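Long-range contact in tRNA threonylcarbamoyladenosine dehydratase (Escherichia coli, PDB 4D79), which catalyses the ATP-dependent dehydration of threonylcarbamoyladenosine at position 37 of certain tRNAs to its cyclic form and can accept sulfur from CsdA in vitro: residues D61-H75 / N80-R92. Residues are numbered along the deposited sequence; the frame is centred on the assembly and turned at random. Where two conformers were deposited one is given.
Sequences DMDDVCVTNTNRQIH and NVGLAKAEVMAER. With ATP (adenosine-5'-triphosphate), chain K.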
loop_
_atom_site.group_PDB
_atom_site.type_symbol
_atom_site.label_atom_id
_atom_site.label_comp_id
_atom_site.label_asym_id
_atom_site.label_seq_id
_atom_site.Cartn_x
_atom_site.Cartn_y
_atom_site.Cartn_z
ATOM N N ASP B 61 6.533 -19.566 0.837
ATOM C CA ASP B 61 7.500 -19.115 -0.161
ATOM C C ASP B 61 8.821 -19.803 0.163
ATOM O O ASP B 61 9.139 -19.987 1.331
ATOM C CB ASP B 61 7.669 -17.588 -0.120
ATOM C CG ASP B 61 8.132 -16.987 -1.440
ATOM O OD1 ASP B 61 8.960 -17.597 -2.151
ATOM O OD2 ASP B 61 7.656 -15.880 -1.764
ATOM N N MET B 62 9.619 -20.141 -0.861
ATOM C CA MET B 62 10.978 -20.593 -0.548
ATOM C C MET B 62 12.038 -19.689 -1.152
ATOM O O MET B 62 13.231 -20.037 -1.120
ATOM C CB MET B 62 11.202 -22.066 -0.944
ATOM C CG MET B 62 11.222 -22.416 -2.388
ATOM S SD MET B 62 11.408 -24.204 -2.646
ATOM C CE MET B 62 12.659 -24.631 -1.440
ATOM N N ASP B 63 11.666 -18.511 -1.647
ATOM C CA ASP B 63 12.667 -17.653 -2.269
ATOM C C ASP B 63 13.360 -16.789 -1.219
ATOM O O ASP B 63 12.881 -16.624 -0.090
ATOM C CB ASP B 63 12.035 -16.776 -3.352
ATOM C CG ASP B 63 13.061 -16.206 -4.323
ATOM O OD1 ASP B 63 14.216 -16.692 -4.347
ATOM O OD2 ASP B 63 12.709 -15.265 -5.066
ATOM N N ASP B 64 14.520 -16.265 -1.608
ATOM C CA ASP B 64 15.350 -15.406 -0.781
ATOM C C ASP B 64 15.180 -13.943 -1.183
ATOM O O ASP B 64 14.857 -13.638 -2.334
ATOM C CB ASP B 64 16.824 -15.796 -0.917
ATOM C CG ASP B 64 17.119 -17.202 -0.425
ATOM O OD1 ASP B 64 16.383 -17.721 0.439
ATOM O OD2 ASP B 64 18.112 -17.788 -0.902
ATOM N N VAL B 65 15.450 -13.038 -0.230
ATOM C CA VAL B 65 15.424 -11.604 -0.491
ATOM C C VAL B 65 16.577 -11.240 -1.420
ATOM O O VAL B 65 17.740 -11.562 -1.147
ATOM C CB VAL B 65 15.482 -10.805 0.826
ATOM C CG1 VAL B 65 15.514 -9.314 0.559
ATOM C CG2 VAL B 65 14.282 -11.126 1.724
ATOM N N CYS B 66 16.256 -10.550 -2.521
ATOM C CA CYS B 66 17.236 -10.105 -3.505
ATOM C C CYS B 66 17.245 -8.583 -3.583
ATOM O O CYS B 66 16.200 -7.942 -3.467
ATOM C CB CYS B 66 16.936 -10.676 -4.906
ATOM S SG CYS B 66 16.997 -12.478 -5.047
ATOM N N VAL B 67 18.427 -8.008 -3.827
ATOM C CA VAL B 67 18.549 -6.548 -3.852
ATOM C C VAL B 67 17.600 -5.962 -4.886
ATOM O O VAL B 67 17.043 -4.868 -4.682
ATOM C CB VAL B 67 20.007 -6.116 -4.113
ATOM C CG1 VAL B 67 20.481 -6.567 -5.476
ATOM C CG2 VAL B 67 20.107 -4.599 -4.001
ATOM N N THR B 68 17.328 -6.710 -5.961
ATOM C CA THR B 68 16.423 -6.241 -7.001
ATOM C C THR B 68 14.968 -6.244 -6.557
ATOM O O THR B 68 14.135 -5.684 -7.287
ATOM C CB THR B 68 16.554 -7.069 -8.295
ATOM O OG1 THR B 68 16.205 -8.429 -8.032
ATOM C CG2 THR B 68 17.985 -7.014 -8.911
ATOM N N ASN B 69 14.656 -6.841 -5.388
ATOM C CA ASN B 69 13.321 -6.744 -4.792
ATOM C C ASN B 69 13.014 -5.366 -4.198
ATOM O O ASN B 69 11.857 -5.103 -3.844
ATOM C CB ASN B 69 13.116 -7.743 -3.644
ATOM C CG ASN B 69 13.289 -9.211 -4.032
ATOM O OD1 ASN B 69 13.468 -10.034 -3.140
ATOM N ND2 ASN B 69 13.222 -9.547 -5.316
ATOM N N THR B 70 14.007 -4.496 -4.084
ATOM C CA THR B 70 13.890 -3.262 -3.316
ATOM C C THR B 70 12.782 -2.359 -3.822
ATOM O O THR B 70 12.169 -1.637 -3.032
ATOM C CB THR B 70 15.236 -2.552 -3.356
ATOM O OG1 THR B 70 16.197 -3.392 -2.709
ATOM C CG2 THR B 70 15.184 -1.193 -2.690
ATOM N N ASN B 71 12.509 -2.375 -5.127
ATOM C CA ASN B 71 11.529 -1.451 -5.655
ATOM C C ASN B 71 10.107 -1.784 -5.260
ATOM O O ASN B 71 9.246 -0.925 -5.451
ATOM C CB ASN B 71 11.598 -1.379 -7.174
ATOM C CG ASN B 71 11.238 -2.710 -7.847
ATOM O OD1 ASN B 71 11.623 -3.774 -7.376
ATOM N ND2 ASN B 71 10.476 -2.639 -8.960
ATOM N N ARG B 72 9.821 -2.988 -4.726
ATOM C CA ARG B 72 8.421 -3.365 -4.568
ATOM C C ARG B 72 8.084 -4.340 -3.440
ATOM O O ARG B 72 6.935 -4.766 -3.391
ATOM C CB ARG B 72 7.926 -3.987 -5.887
ATOM C CG ARG B 72 8.591 -5.333 -6.150
ATOM C CD ARG B 72 8.622 -5.674 -7.614
ATOM N NE ARG B 72 9.050 -7.034 -7.897
ATOM C CZ ARG B 72 10.312 -7.426 -8.028
ATOM N NH1 ARG B 72 11.311 -6.579 -7.879
ATOM N NH2 ARG B 72 10.568 -8.689 -8.306
ATOM N N GLN B 73 8.991 -4.701 -2.524
ATOM C CA GLN B 73 8.738 -5.707 -1.497
ATOM C C GLN B 73 9.124 -5.176 -0.118
ATOM O O GLN B 73 10.220 -4.638 0.080
ATOM C CB GLN B 73 9.487 -7.021 -1.830
ATOM C CG GLN B 73 9.154 -7.482 -3.247
ATOM C CD GLN B 73 9.689 -8.854 -3.628
ATOM O OE1 GLN B 73 10.035 -9.675 -2.791
ATOM N NE2 GLN B 73 9.712 -9.115 -4.909
ATOM N N ILE B 74 8.206 -5.298 0.836
ATOM C CA ILE B 74 8.383 -4.591 2.097
ATOM C C ILE B 74 9.567 -5.120 2.905
ATOM O O ILE B 74 10.107 -4.392 3.747
ATOM C CB ILE B 74 7.068 -4.669 2.888
ATOM C CG1 ILE B 74 7.081 -3.664 4.059
ATOM C CG2 ILE B 74 6.832 -6.066 3.362
ATOM C CD1 ILE B 74 5.791 -3.542 4.785
ATOM N N HIS B 75 9.966 -6.357 2.685
ATOM C CA HIS B 75 11.071 -6.983 3.411
ATOM C C HIS B 75 12.427 -6.751 2.763
ATOM O O HIS B 75 13.440 -7.206 3.308
ATOM C CB HIS B 75 10.839 -8.490 3.539
ATOM C CG HIS B 75 10.504 -9.137 2.235
ATOM N ND1 HIS B 75 11.362 -9.129 1.145
ATOM C CD2 HIS B 75 9.377 -9.758 1.828
ATOM C CE1 HIS B 75 10.767 -9.727 0.129
ATOM N NE2 HIS B 75 9.562 -10.114 0.521
ATOM N N ASN B 80 18.529 -7.555 4.979
ATOM C CA ASN B 80 17.776 -8.785 4.748
ATOM C C ASN B 80 18.202 -9.537 3.495
ATOM O O ASN B 80 17.771 -10.685 3.310
ATOM C CB ASN B 80 16.285 -8.467 4.645
ATOM C CG ASN B 80 15.725 -7.962 5.943
ATOM O OD1 ASN B 80 16.302 -8.179 7.005
ATOM N ND2 ASN B 80 14.583 -7.328 5.875
ATOM N N VAL B 81 19.021 -8.928 2.632
ATOM C CA VAL B 81 19.371 -9.564 1.367
ATOM C C VAL B 81 20.060 -10.887 1.647
ATOM O O VAL B 81 21.001 -10.955 2.442
ATOM C CB VAL B 81 20.269 -8.637 0.530
ATOM C CG1 VAL B 81 20.765 -9.375 -0.736
ATOM C CG2 VAL B 81 19.520 -7.382 0.161
ATOM N N GLY B 82 19.605 -11.948 0.976
ATOM C CA GLY B 82 20.140 -13.285 1.166
ATOM C C GLY B 82 19.385 -14.164 2.145
ATOM O O GLY B 82 19.641 -15.367 2.180
ATOM N N LEU B 83 18.484 -13.605 2.950
ATOM C CA LEU B 83 17.652 -14.359 3.876
ATOM C C LEU B 83 16.366 -14.831 3.190
ATOM O O LEU B 83 15.919 -14.273 2.182
ATOM C CB LEU B 83 17.329 -13.488 5.092
ATOM C CG LEU B 83 18.565 -12.918 5.792
ATOM C CD1 LEU B 83 18.191 -11.993 6.943
ATOM C CD2 LEU B 83 19.462 -14.033 6.279
ATOM N N ALA B 84 15.761 -15.867 3.762
ATOM C CA ALA B 84 14.498 -16.378 3.244
ATOM C C ALA B 84 13.392 -15.347 3.444
ATOM O O ALA B 84 13.175 -14.851 4.556
ATOM C CB ALA B 84 14.137 -17.703 3.927
ATOM N N LYS B 85 12.685 -15.023 2.354
ATOM C CA LYS B 85 11.636 -14.015 2.408
ATOM C C LYS B 85 10.594 -14.330 3.473
ATOM O O LYS B 85 10.128 -13.427 4.188
ATOM C CB LYS B 85 10.923 -13.895 1.066
ATOM C CG LYS B 85 11.669 -13.321 -0.042
ATOM C CD LYS B 85 10.797 -13.327 -1.292
ATOM C CE LYS B 85 11.508 -12.609 -2.451
ATOM N NZ LYS B 85 10.655 -12.498 -3.644
ATOM N N ALA B 86 10.129 -15.591 3.514
ATOM C CA ALA B 86 9.023 -15.928 4.413
ATOM C C ALA B 86 9.443 -15.788 5.866
ATOM O O ALA B 86 8.674 -15.305 6.702
ATOM C CB ALA B 86 8.513 -17.334 4.133
ATOM N N GLU B 87 10.689 -16.147 6.173
ATOM C CA GLU B 87 11.182 -16.024 7.538
ATOM C C GLU B 87 11.379 -14.558 7.934
ATOM O O GLU B 87 11.108 -14.186 9.077
ATOM C CB GLU B 87 12.499 -16.786 7.679
ATOM C CG GLU B 87 12.909 -17.011 9.102
ATOM C CD GLU B 87 11.873 -17.816 9.853
ATOM O OE1 GLU B 87 11.449 -18.855 9.306
ATOM O OE2 GLU B 87 11.456 -17.397 10.957
ATOM N N VAL B 88 11.914 -13.727 7.027
ATOM C CA VAL B 88 12.060 -12.296 7.291
ATOM C C VAL B 88 10.703 -11.662 7.572
ATOM O O VAL B 88 10.537 -10.876 8.518
ATOM C CB VAL B 88 12.756 -11.613 6.095
ATOM C CG1 VAL B 88 12.707 -10.074 6.227
ATOM C CG2 VAL B 88 14.182 -12.072 5.984
ATOM N N MET B 89 9.715 -11.984 6.735
ATOM C CA MET B 89 8.383 -11.439 6.908
ATOM C C MET B 89 7.728 -11.964 8.186
ATOM O O MET B 89 7.014 -11.221 8.871
ATOM C CB MET B 89 7.541 -11.768 5.680
ATOM C CG MET B 89 6.314 -10.929 5.541
ATOM S SD MET B 89 6.698 -9.181 5.303
ATOM C CE MET B 89 5.366 -8.417 6.187
ATOM N N ALA B 90 7.982 -13.219 8.553
ATOM C CA ALA B 90 7.418 -13.740 9.799
ATOM C C ALA B 90 7.966 -12.998 11.014
ATOM O O ALA B 90 7.227 -12.698 11.955
ATOM C CB ALA B 90 7.702 -15.227 9.943
ATOM N N GLU B 91 9.273 -12.716 11.024
ATOM C CA GLU B 91 9.854 -11.980 12.141
ATOM C C GLU B 91 9.278 -10.576 12.232
ATOM O O GLU B 91 9.090 -10.035 13.333
ATOM C CB GLU B 91 11.374 -11.909 12.011
ATOM C CG GLU B 91 12.006 -11.298 13.241
ATOM C CD GLU B 91 11.662 -12.076 14.505
ATOM O OE1 GLU B 91 11.449 -13.310 14.412
ATOM O OE2 GLU B 91 11.551 -11.442 15.578
ATOM N N ARG B 92 9.029 -9.951 11.083
ATOM C CA ARG B 92 8.385 -8.651 11.085
ATOM C C ARG B 92 6.979 -8.726 11.669
ATOM O O ARG B 92 6.581 -7.852 12.454
ATOM C CB ARG B 92 8.346 -8.103 9.669
ATOM C CG ARG B 92 7.815 -6.709 9.612
ATOM C CD ARG B 92 7.934 -6.112 8.206
ATOM N NE ARG B 92 7.092 -4.941 8.137
ATOM C CZ ARG B 92 7.453 -3.742 8.583
ATOM N NH1 ARG B 92 8.672 -3.551 9.093
ATOM N NH2 ARG B 92 6.582 -2.749 8.533
HETATM P PG ATP K . 12.281 -12.106 -9.094
HETATM O O1G ATP K . 13.082 -11.105 -9.891
HETATM O O2G ATP K . 13.005 -12.678 -7.898
HETATM O O3G ATP K . 11.534 -13.108 -9.943
HETATM P PB ATP K . 9.910 -11.801 -7.562
HETATM O O1B ATP K . 9.361 -13.040 -8.233
HETATM O O2B ATP K . 10.270 -11.782 -6.087
HETATM O O3B ATP K . 11.126 -11.203 -8.434
HETATM P PA ATP K . 7.292 -10.760 -7.549
HETATM O O1A ATP K . 6.730 -11.291 -8.863
HETATM O O2A ATP K . 6.840 -9.412 -7.054
HETATM O O3A ATP K . 8.869 -10.603 -7.781
HETATM O "O5'" ATP K . 7.137 -11.859 -6.360
HETATM C "C5'" ATP K . 6.512 -13.148 -6.520
HETATM C "C4'" ATP K . 6.647 -14.105 -5.327
HETATM O "O4'" ATP K . 5.803 -15.293 -5.449
HETATM C "C3'" ATP K . 8.071 -14.620 -5.158
HETATM O "O3'" ATP K . 8.586 -14.347 -3.844
HETATM C "C2'" ATP K . 7.953 -16.116 -5.379
HETATM O "O2'" ATP K . 8.914 -16.850 -4.636
HETATM C "C1'" ATP K . 6.533 -16.447 -4.951
HETATM N N9 ATP K . 6.131 -17.803 -5.442
HETATM C C8 ATP K . 6.266 -18.190 -6.737
HETATM N N7 ATP K . 5.854 -19.469 -6.939
HETATM C C5 ATP K . 5.450 -19.927 -5.751
HETATM C C6 ATP K . 4.886 -21.205 -5.299
HETATM N N6 ATP K . 4.728 -22.192 -6.182
HETATM N N1 ATP K . 4.573 -21.364 -4.011
HETATM C C2 ATP K . 4.767 -20.367 -3.118
HETATM N N3 ATP K . 5.281 -19.165 -3.463
HETATM C C4 ATP K . 5.635 -18.862 -4.752
HETATM O O HOH W 1 11.004 -17.744 1.788
#
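K85, in the first turn of helix 85-96, runs its extended side chain past V65 and H75, both on one flank, to reach the ATP. Its CG lies 3.7 Å from H75 CE1, and its CB sits over one ring face, toward the rim. H75 CG lies between its backbone N and carbonyl carbon (chi1 50°), turning the imidazole against the lysine; NE2 is held by the backbone of I38, and CB packs on V88 CG1. On V65, CG2 meets K85 CG at 3.8 Å, while CB and CG1 rest against the backbone of N80 and V81. K85 NZ gives a 3.0 Å hydrogen bond to a lone pair of Q73 OE1, in the amide plane, and another of 2.8 Å to ATP O3'; ATP O2B is 2.6 Å from NZ, and D63 OD2 forms a long salt bridge with NZ. The Q73 amide serves NZ and O2B with both ends, NE2 donating to ATP O2B at 3.0 Å. R72 NH2 donates to ATP O3A. D61 takes the ribose hydroxyls O2' and O3' on OD1 and OD2. A methionine in place of K85 would probably leave ATP O2B without the lysine's positive charge and Q73 OE1 without its donor. Backbone bonds fix the approach: V65 N to L83 O; G82 N, within the type II turn N80-L83, to V65 O; and K85 N to D63 O. N80 ND2 adds a nearly straight bond (170°) to H75 O. I74 CG2 touches M89 SD at 3.7 Å, and R92, salt-bridged to E47, bonds I74 O of the second subunit. The loop after strand 56-60 and the helix start form part of the ribose and phosphate side of the nucleotide pocket in the Rossmann-like fold of the HesA/MoeB/ThiF family.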